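Local coordinates for protein alpha-1,2-Mannosidase (Trichoderma reesei, PDB 1HCU) that removes alpha-1,2-linked mannose residues, probably from high-mannose N-glycans, as a calcium-dependent hydrolase of glycosyl hydrolase family 47, at residues Ala16-Ala21 and Leu413-Leu418; His264-Trp269 and Ile321-Gln326. All coordinates share one frame; numbering follows the deposited sequence.

Contact 1: Ala16-Ala21 and Leu413-Leu418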
ATOM      1  N   ALA A  16      19.606   7.304   6.903  1.00 16.41           N
ATOM      2  CA  ALA A  16      19.291   5.902   6.638  1.00 16.76           C
ATOM      3  C   ALA A  16      19.541   5.037   7.870  1.00 16.56           C
ATOM      4  O   ALA A  16      18.765   4.125   8.162  1.00 16.39           O
ATOM      5  CB  ALA A  16      20.129   5.386   5.454  1.00 13.33           C
ATOM      6  N   ALA A  17      20.625   5.326   8.586  1.00 16.17           N
ATOM      7  CA  ALA A  17      20.968   4.579   9.789  1.00 15.59           C
ATOM      8  C   ALA A  17      19.869   4.723  10.835  1.00 16.03           C
ATOM      9  O   ALA A  17      19.525   3.748  11.510  1.00 16.99           O
ATOM     10  CB  ALA A  17      22.312   5.069  10.357  1.00 13.91           C
ATOM     11  N   ALA A  18      19.311   5.930  10.967  1.00 13.60           N
ATOM     12  CA  ALA A  18      18.244   6.156  11.940  1.00 13.73           C
ATOM     13  C   ALA A  18      17.027   5.274  11.647  1.00 13.86           C
ATOM     14  O   ALA A  18      16.455   4.664  12.560  1.00 14.21           O
ATOM     15  CB  ALA A  18      17.837   7.625  11.953  1.00 13.72           C
ATOM     16  N   VAL A  19      16.638   5.194  10.377  1.00 14.10           N
ATOM     17  CA  VAL A  19      15.491   4.376   9.986  1.00 15.48           C
ATOM     18  C   VAL A  19      15.808   2.904  10.252  1.00 16.34           C
ATOM     19  O   VAL A  19      14.974   2.150  10.758  1.00 15.42           O
ATOM     20  CB  VAL A  19      15.156   4.574   8.490  1.00 14.92           C
ATOM     21  CG1 VAL A  19      13.944   3.733   8.103  1.00 13.17           C
ATOM     22  CG2 VAL A  19      14.893   6.044   8.221  1.00 13.77           C
ATOM     23  N   LYS A  20      17.030   2.507   9.923  1.00 18.42           N
ATOM     24  CA  LYS A  20      17.461   1.138  10.144  1.00 18.21           C
ATOM     25  C   LYS A  20      17.400   0.843  11.649  1.00 17.53           C
ATOM     26  O   LYS A  20      17.007  -0.249  12.060  1.00 18.30           O
ATOM     27  CB  LYS A  20      18.873   0.951   9.592  1.00 16.86           C
ATOM     28  CG  LYS A  20      19.353  -0.478   9.629  1.00 22.22           C
ATOM     29  CD  LYS A  20      20.681  -0.645   8.909  1.00 21.32           C
ATOM     30  CE  LYS A  20      21.132  -2.091   9.011  1.00 22.63           C
ATOM     31  NZ  LYS A  20      22.395  -2.351   8.286  1.00 24.83           N
ATOM     32  N   ALA A  21      17.758   1.831  12.466  1.00 16.77           N
ATOM     33  CA  ALA A  21      17.724   1.679  13.919  1.00 15.79           C
ATOM     34  C   ALA A  21      16.284   1.516  14.429  1.00 14.67           C
ATOM     35  O   ALA A  21      16.036   0.737  15.355  1.00 17.28           O
ATOM     36  CB  ALA A  21      18.397   2.889  14.591  1.00 17.40           C
ATOM     37  N   LEU A 413      11.663  16.650   3.631  1.00 14.67           N
ATOM     38  CA  LEU A 413      10.265  16.510   4.012  1.00 14.17           C
ATOM     39  C   LEU A 413      10.033  15.130   4.620  1.00 13.73           C
ATOM     40  O   LEU A 413       9.401  15.008   5.667  1.00 14.05           O
ATOM     41  CB  LEU A 413       9.356  16.713   2.798  1.00 13.20           C
ATOM     42  CG  LEU A 413       9.462  18.099   2.160  1.00 15.15           C
ATOM     43  CD1 LEU A 413       8.540  18.166   0.956  1.00 14.91           C
ATOM     44  CD2 LEU A 413       9.109  19.178   3.185  1.00 13.64           C
ATOM     45  N   ALA A 414      10.558  14.096   3.967  1.00 13.24           N
ATOM     46  CA  ALA A 414      10.413  12.726   4.456  1.00 14.42           C
ATOM     47  C   ALA A 414      11.024  12.602   5.848  1.00 14.98           C
ATOM     48  O   ALA A 414      10.452  11.960   6.738  1.00 13.36           O
ATOM     49  CB  ALA A 414      11.092  11.751   3.503  1.00 11.21           C
ATOM     50  N   TRP A 415      12.187  13.225   6.021  1.00 15.04           N
ATOM     51  CA  TRP A 415      12.903  13.206   7.291  1.00 16.69           C
ATOM     52  C   TRP A 415      12.043  13.872   8.357  1.00 17.91           C
ATOM     53  O   TRP A 415      11.953  13.391   9.487  1.00 17.92           O
ATOM     54  CB  TRP A 415      14.240  13.946   7.156  1.00 17.53           C
ATOM     55  CG  TRP A 415      15.047  13.971   8.413  1.00 19.32           C
ATOM     56  CD1 TRP A 415      15.519  15.075   9.062  1.00 19.69           C
ATOM     57  CD2 TRP A 415      15.473  12.840   9.185  1.00 20.06           C
ATOM     58  NE1 TRP A 415      16.212  14.704  10.188  1.00 20.24           N
ATOM     59  CE2 TRP A 415      16.199  13.338  10.288  1.00 20.45           C
ATOM     60  CE3 TRP A 415      15.312  11.453   9.051  1.00 20.69           C
ATOM     61  CZ2 TRP A 415      16.766  12.499  11.253  1.00 21.91           C
ATOM     62  CZ3 TRP A 415      15.877  10.617  10.011  1.00 22.33           C
ATOM     63  CH2 TRP A 415      16.594  11.145  11.098  1.00 21.34           C
ATOM     64  N   GLU A 416      11.409  14.983   7.997  1.00 18.62           N
ATOM     65  CA  GLU A 416      10.542  15.671   8.940  1.00 20.25           C
ATOM     66  C   GLU A 416       9.381  14.744   9.279  1.00 19.23           C
ATOM     67  O   GLU A 416       8.907  14.731  10.417  1.00 19.59           O
ATOM     68  CB  GLU A 416      10.013  16.978   8.342  1.00 22.68           C
ATOM     69  CG  GLU A 416      11.051  18.085   8.239  1.00 28.91           C
ATOM     70  CD  GLU A 416      10.579  19.250   7.380  1.00 31.98           C
ATOM     71  OE1 GLU A 416       9.382  19.610   7.470  1.00 34.94           O
ATOM     72  OE2 GLU A 416      11.406  19.808   6.621  1.00 34.93           O
ATOM     73  N   ALA A 417       8.940  13.963   8.291  1.00 17.75           N
ATOM     74  CA  ALA A 417       7.839  13.021   8.484  1.00 17.52           C
ATOM     75  C   ALA A 417       8.251  11.869   9.412  1.00 16.85           C
ATOM     76  O   ALA A 417       7.547  11.584  10.385  1.00 16.08           O
ATOM     77  CB  ALA A 417       7.353  12.476   7.134  1.00 18.07           C
ATOM     78  N   LEU A 418       9.382  11.217   9.126  1.00 15.34           N
ATOM     79  CA  LEU A 418       9.844  10.121   9.981  1.00 15.17           C
ATOM     80  C   LEU A 418      10.057  10.636  11.407  1.00 15.48           C
ATOM     81  O   LEU A 418       9.589  10.020  12.360  1.00 15.95           O
ATOM     82  CB  LEU A 418      11.162   9.497   9.471  1.00 16.84           C
ATOM     83  CG  LEU A 418      11.722   8.414  10.429  1.00 20.24           C
ATOM     84  CD1 LEU A 418      11.251   7.028  10.011  1.00 17.01           C
ATOM     85  CD2 LEU A 418      13.234   8.455  10.464  1.00 19.84           C
TER

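Contact 2: His264-Trp269 and Ile321-Gln326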
ATOM      1  N   HIS A 264      -3.181  -2.671 -22.342  1.00 15.34           N
ATOM      2  CA  HIS A 264      -4.575  -2.268 -22.208  1.00 16.28           C
ATOM      3  C   HIS A 264      -4.843  -1.746 -20.798  1.00 14.04           C
ATOM      4  O   HIS A 264      -5.679  -0.867 -20.606  1.00 11.40           O
ATOM      5  CB  HIS A 264      -5.520  -3.435 -22.514  1.00 16.35           C
ATOM      6  CG  HIS A 264      -6.953  -3.022 -22.624  1.00 19.38           C
ATOM      7  ND1 HIS A 264      -7.959  -3.608 -21.883  1.00 21.86           N
ATOM      8  CD2 HIS A 264      -7.546  -2.063 -23.372  1.00 19.83           C
ATOM      9  CE1 HIS A 264      -9.110  -3.025 -22.169  1.00 20.74           C
ATOM     10  NE2 HIS A 264      -8.886  -2.084 -23.068  1.00 23.15           N
ATOM     11  N   TYR A 265      -4.131  -2.306 -19.820  1.00 14.86           N
ATOM     12  CA  TYR A 265      -4.251  -1.889 -18.418  1.00 12.31           C
ATOM     13  C   TYR A 265      -3.790  -0.435 -18.339  1.00 11.04           C
ATOM     14  O   TYR A 265      -4.375   0.386 -17.631  1.00 10.60           O
ATOM     15  CB  TYR A 265      -3.358  -2.752 -17.524  1.00 12.43           C
ATOM     16  CG  TYR A 265      -3.919  -4.114 -17.145  1.00 12.63           C
ATOM     17  CD1 TYR A 265      -3.878  -4.551 -15.818  1.00 12.13           C
ATOM     18  CD2 TYR A 265      -4.482  -4.963 -18.098  1.00 12.69           C
ATOM     19  CE1 TYR A 265      -4.382  -5.792 -15.447  1.00 11.80           C
ATOM     20  CE2 TYR A 265      -4.994  -6.217 -17.735  1.00 11.54           C
ATOM     21  CZ  TYR A 265      -4.939  -6.618 -16.406  1.00 14.31           C
ATOM     22  OH  TYR A 265      -5.453  -7.836 -16.019  1.00 16.11           O
ATOM     23  N   LYS A 266      -2.731  -0.143 -19.088  1.00  9.45           N
ATOM     24  CA  LYS A 266      -2.151   1.192 -19.160  1.00 11.00           C
ATOM     25  C   LYS A 266      -3.180   2.195 -19.688  1.00 11.28           C
ATOM     26  O   LYS A 266      -3.286   3.309 -19.173  1.00  9.02           O
ATOM     27  CB  LYS A 266      -0.932   1.188 -20.086  1.00 11.76           C
ATOM     28  CG  LYS A 266      -0.433   2.578 -20.421  1.00 14.80           C
ATOM     29  CD  LYS A 266       0.158   2.649 -21.818  1.00 15.09           C
ATOM     30  CE  LYS A 266      -0.873   2.318 -22.874  1.00 16.02           C
ATOM     31  NZ  LYS A 266      -0.350   2.510 -24.252  1.00 15.36           N
ATOM     32  N   ASP A 267      -3.927   1.802 -20.720  1.00 10.78           N
ATOM     33  CA  ASP A 267      -4.952   2.681 -21.286  1.00 10.79           C
ATOM     34  C   ASP A 267      -6.063   2.971 -20.279  1.00 10.19           C
ATOM     35  O   ASP A 267      -6.544   4.100 -20.197  1.00 10.59           O
ATOM     36  CB  ASP A 267      -5.560   2.077 -22.561  1.00  8.35           C
ATOM     37  CG  ASP A 267      -4.638   2.194 -23.774  1.00 11.77           C
ATOM     38  OD1 ASP A 267      -3.603   2.897 -23.689  1.00  8.64           O
ATOM     39  OD2 ASP A 267      -4.960   1.584 -24.820  1.00 10.96           O
ATOM     40  N   ARG A 268      -6.472   1.963 -19.511  1.00 10.69           N
ATOM     41  CA  ARG A 268      -7.530   2.174 -18.521  1.00 10.16           C
ATOM     42  C   ARG A 268      -7.056   3.124 -17.411  1.00  9.35           C
ATOM     43  O   ARG A 268      -7.856   3.870 -16.834  1.00  8.89           O
ATOM     44  CB  ARG A 268      -7.994   0.833 -17.929  1.00 10.61           C
ATOM     45  CG  ARG A 268      -8.643  -0.105 -18.950  1.00 10.22           C
ATOM     46  CD  ARG A 268      -9.847   0.540 -19.646  1.00  8.18           C
ATOM     47  NE  ARG A 268     -10.873   0.957 -18.699  1.00  8.45           N
ATOM     48  CZ  ARG A 268     -12.035   1.511 -19.034  1.00  8.32           C
ATOM     49  NH1 ARG A 268     -12.335   1.726 -20.311  1.00  5.85           N
ATOM     50  NH2 ARG A 268     -12.900   1.852 -18.084  1.00  5.45           N
ATOM     51  N   TRP A 269      -5.756   3.094 -17.128  1.00  7.38           N
ATOM     52  CA  TRP A 269      -5.153   3.958 -16.114  1.00  8.46           C
ATOM     53  C   TRP A 269      -5.165   5.417 -16.592  1.00  9.47           C
ATOM     54  O   TRP A 269      -5.521   6.331 -15.841  1.00  8.72           O
ATOM     55  CB  TRP A 269      -3.696   3.539 -15.860  1.00  8.75           C
ATOM     56  CG  TRP A 269      -3.042   4.291 -14.733  1.00  8.50           C
ATOM     57  CD1 TRP A 269      -3.134   4.007 -13.406  1.00  6.70           C
ATOM     58  CD2 TRP A 269      -2.281   5.502 -14.833  1.00  6.47           C
ATOM     59  NE1 TRP A 269      -2.489   4.967 -12.666  1.00  6.35           N
ATOM     60  CE2 TRP A 269      -1.956   5.899 -13.515  1.00  5.71           C
ATOM     61  CE3 TRP A 269      -1.847   6.292 -15.906  1.00  6.38           C
ATOM     62  CZ2 TRP A 269      -1.215   7.057 -13.236  1.00  3.49           C
ATOM     63  CZ3 TRP A 269      -1.107   7.449 -15.625  1.00  6.13           C
ATOM     64  CH2 TRP A 269      -0.802   7.816 -14.300  1.00  2.76           C
ATOM     65  N   ILE A 321       6.607   8.517 -15.283  1.00 13.38           N
ATOM     66  CA  ILE A 321       7.913   7.963 -15.628  1.00 12.34           C
ATOM     67  C   ILE A 321       7.736   6.949 -16.758  1.00 12.96           C
ATOM     68  O   ILE A 321       8.316   7.099 -17.826  1.00 13.55           O
ATOM     69  CB  ILE A 321       8.554   7.245 -14.418  1.00 10.84           C
ATOM     70  CG1 ILE A 321       8.877   8.258 -13.327  1.00 11.24           C
ATOM     71  CG2 ILE A 321       9.835   6.531 -14.835  1.00  9.98           C
ATOM     72  CD1 ILE A 321       9.393   7.624 -12.073  1.00  6.90           C
ATOM     73  N   LEU A 322       6.920   5.927 -16.512  1.00 13.82           N
ATOM     74  CA  LEU A 322       6.662   4.881 -17.498  1.00 14.45           C
ATOM     75  C   LEU A 322       6.093   5.392 -18.816  1.00 16.14           C
ATOM     76  O   LEU A 322       6.290   4.771 -19.855  1.00 18.46           O
ATOM     77  CB  LEU A 322       5.707   3.835 -16.923  1.00 13.10           C
ATOM     78  CG  LEU A 322       6.239   2.691 -16.053  1.00 15.85           C
ATOM     79  CD1 LEU A 322       7.392   3.148 -15.196  1.00 15.71           C
ATOM     80  CD2 LEU A 322       5.097   2.159 -15.189  1.00 12.71           C
ATOM     81  N   LEU A 323       5.387   6.516 -18.789  1.00 15.67           N
ATOM     82  CA  LEU A 323       4.799   7.037 -20.022  1.00 15.74           C
ATOM     83  C   LEU A 323       5.484   8.271 -20.585  1.00 16.50           C
ATOM     84  O   LEU A 323       5.047   8.800 -21.602  1.00 15.86           O
ATOM     85  CB  LEU A 323       3.319   7.351 -19.803  1.00 13.51           C
ATOM     86  CG  LEU A 323       2.465   6.136 -19.467  1.00 14.98           C
ATOM     87  CD1 LEU A 323       1.083   6.583 -19.063  1.00 11.82           C
ATOM     88  CD2 LEU A 323       2.423   5.195 -20.673  1.00 13.64           C
ATOM     89  N   ASN A 324       6.554   8.722 -19.934  1.00 17.64           N
ATOM     90  CA  ASN A 324       7.271   9.919 -20.375  1.00 20.70           C
ATOM     91  C   ASN A 324       6.335  11.117 -20.508  1.00 19.76           C
ATOM     92  O   ASN A 324       6.480  11.925 -21.424  1.00 20.04           O
ATOM     93  CB  ASN A 324       7.970   9.690 -21.720  1.00 23.80           C
ATOM     94  CG  ASN A 324       9.124   8.709 -21.623  1.00 28.28           C
ATOM     95  OD1 ASN A 324      10.069   8.909 -20.855  1.00 32.17           O
ATOM     96  ND2 ASN A 324       9.057   7.642 -22.410  1.00 30.78           N
ATOM     97  N   GLU A 325       5.377  11.218 -19.591  1.00 19.37           N
ATOM     98  CA  GLU A 325       4.409  12.312 -19.578  1.00 19.17           C
ATOM     99  C   GLU A 325       4.590  13.210 -18.362  1.00 16.58           C
ATOM    100  O   GLU A 325       4.184  12.857 -17.259  1.00 16.96           O
ATOM    101  CB  GLU A 325       2.981  11.756 -19.566  1.00 21.73           C
ATOM    102  CG  GLU A 325       2.508  11.194 -20.886  1.00 26.83           C
ATOM    103  CD  GLU A 325       2.462  12.250 -21.974  1.00 31.18           C
ATOM    104  OE1 GLU A 325       1.990  13.380 -21.696  1.00 33.15           O
ATOM    105  OE2 GLU A 325       2.889  11.946 -23.108  1.00 34.11           O
ATOM    106  N   GLN A 326       5.179  14.378 -18.574  1.00 17.57           N
ATOM    107  CA  GLN A 326       5.421  15.346 -17.503  1.00 17.87           C
ATOM    108  C   GLN A 326       4.166  15.722 -16.721  1.00 16.92           C
ATOM    109  O   GLN A 326       4.234  15.959 -15.513  1.00 15.60           O
ATOM    110  CB  GLN A 326       6.031  16.629 -18.081  1.00 19.11           C
ATOM    111  CG  GLN A 326       7.501  16.843 -17.763  1.00 24.37           C
ATOM    112  CD  GLN A 326       7.803  16.843 -16.277  1.00 22.77           C
ATOM    113  OE1 GLN A 326       7.080  17.429 -15.488  1.00 28.00           O
ATOM    114  NE2 GLN A 326       8.885  16.199 -15.898  1.00 27.41           N
TER

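Contact 1: Ala16-Ala21 and Leu413-Leu418
V19 and L418, with A18 and W415 beside them, join helix 13-33, near the start of the chain, to helix 408-425, nearly four hundred residues later. Family 47 enzymes fold as an (alpha/alpha)7 barrel, and the pairing brings an early helix of that fold against a late one. V19 and L418 each give 38 Å² to the contact, and their CA atoms are the nearest pair, 8.1 Å apart. The methyl CG2 of V19 approaches the forked end of L418, 3.7 Å from L418 CD2 and 4.2 Å from L418 CD1, and the two side chains meet at a slant. With chi1 -179°, CG2 sits beside the backbone N of V19 and anti to its carbonyl carbon, and this is the branch that meets L418. Y462 of helix 451-465 also touches V19, so the valine is shared between two helices.

One turn earlier on its helix, W415 extends its six-membered ring toward A18. CG stands anti to the backbone N (chi1 -180°), and the far corner of the indole reaches the other helix although its first bond points neither toward nor away from that helix. A18 CB meets the ring edge near its plane, 3.8 Å from W415 CH2. The small alanine suits this place, letting the indole edge come close to its helix. R15, on the turn before A18, makes a cation-pi interaction with the same indole.

Between the two segments the contact is wholly apolar and small, 139 Å² counting both sides. Its chemistry is dispersion contact of methyls with each other and with an indole edge, without any directional bond between the segments.

Contact 2: His264-Trp269 and Ile321-Gln326
L323 spreads its two methyls between K266 and W269, residues nearly one turn apart on helix 263-280. It immediately precedes N324, whose positive phi and two bonds back into the preceding helical turn make a Schellman motif; E325 then takes the N-cap position of helix 326-344. The turn thus joins two helices of the (alpha/alpha)7 barrel, and its leucine packs on a third.

L323 CD2 lies 3.6 Å from K266 CD and also touches K266 CG, so the lysine contributes its aliphatic stem. With CG anti to the backbone N (chi1 169°) and bends at chi2 and chi3 (-147° and 62°), K266 turns its amine back to a salt bridge with D267 in this crystal, where both residues also touch a neighbouring molecule. A long side chain with a charged end suits this partly exposed place: the methylenes pack on the leucine while the ammonium pairs with D267.

The other methyl approaches W269 obliquely. The indole is buried, packed on I252 of helix 245-257, and makes an edge-to-face pair with Y328 of the helix that E325 caps. R268, between D267 and W269, holds E216 by a salt bridge. The looser of the two leucine contacts is the one to the ring, with L323 CD1 4.2 Å from W269 CZ3.

Contacts 1 and 2 are separate points of helix packing: their centres lie 31 Å apart, and their nearest atoms stay about 16 Å from each other. Both are well out from the middle of the molecule, 19 and 20 Å from the chain centre. In sequence, contact 2 is nested within the long loop that contact 1 closes. They differ in their relation to function. Contact 1 is remote from the annotated sites, whereas in contact 2 the side chain of W269 is about 11 Å from that of D245, a predicted active-site residue, and about 13 Å from the bound calcium ion, too far to touch either.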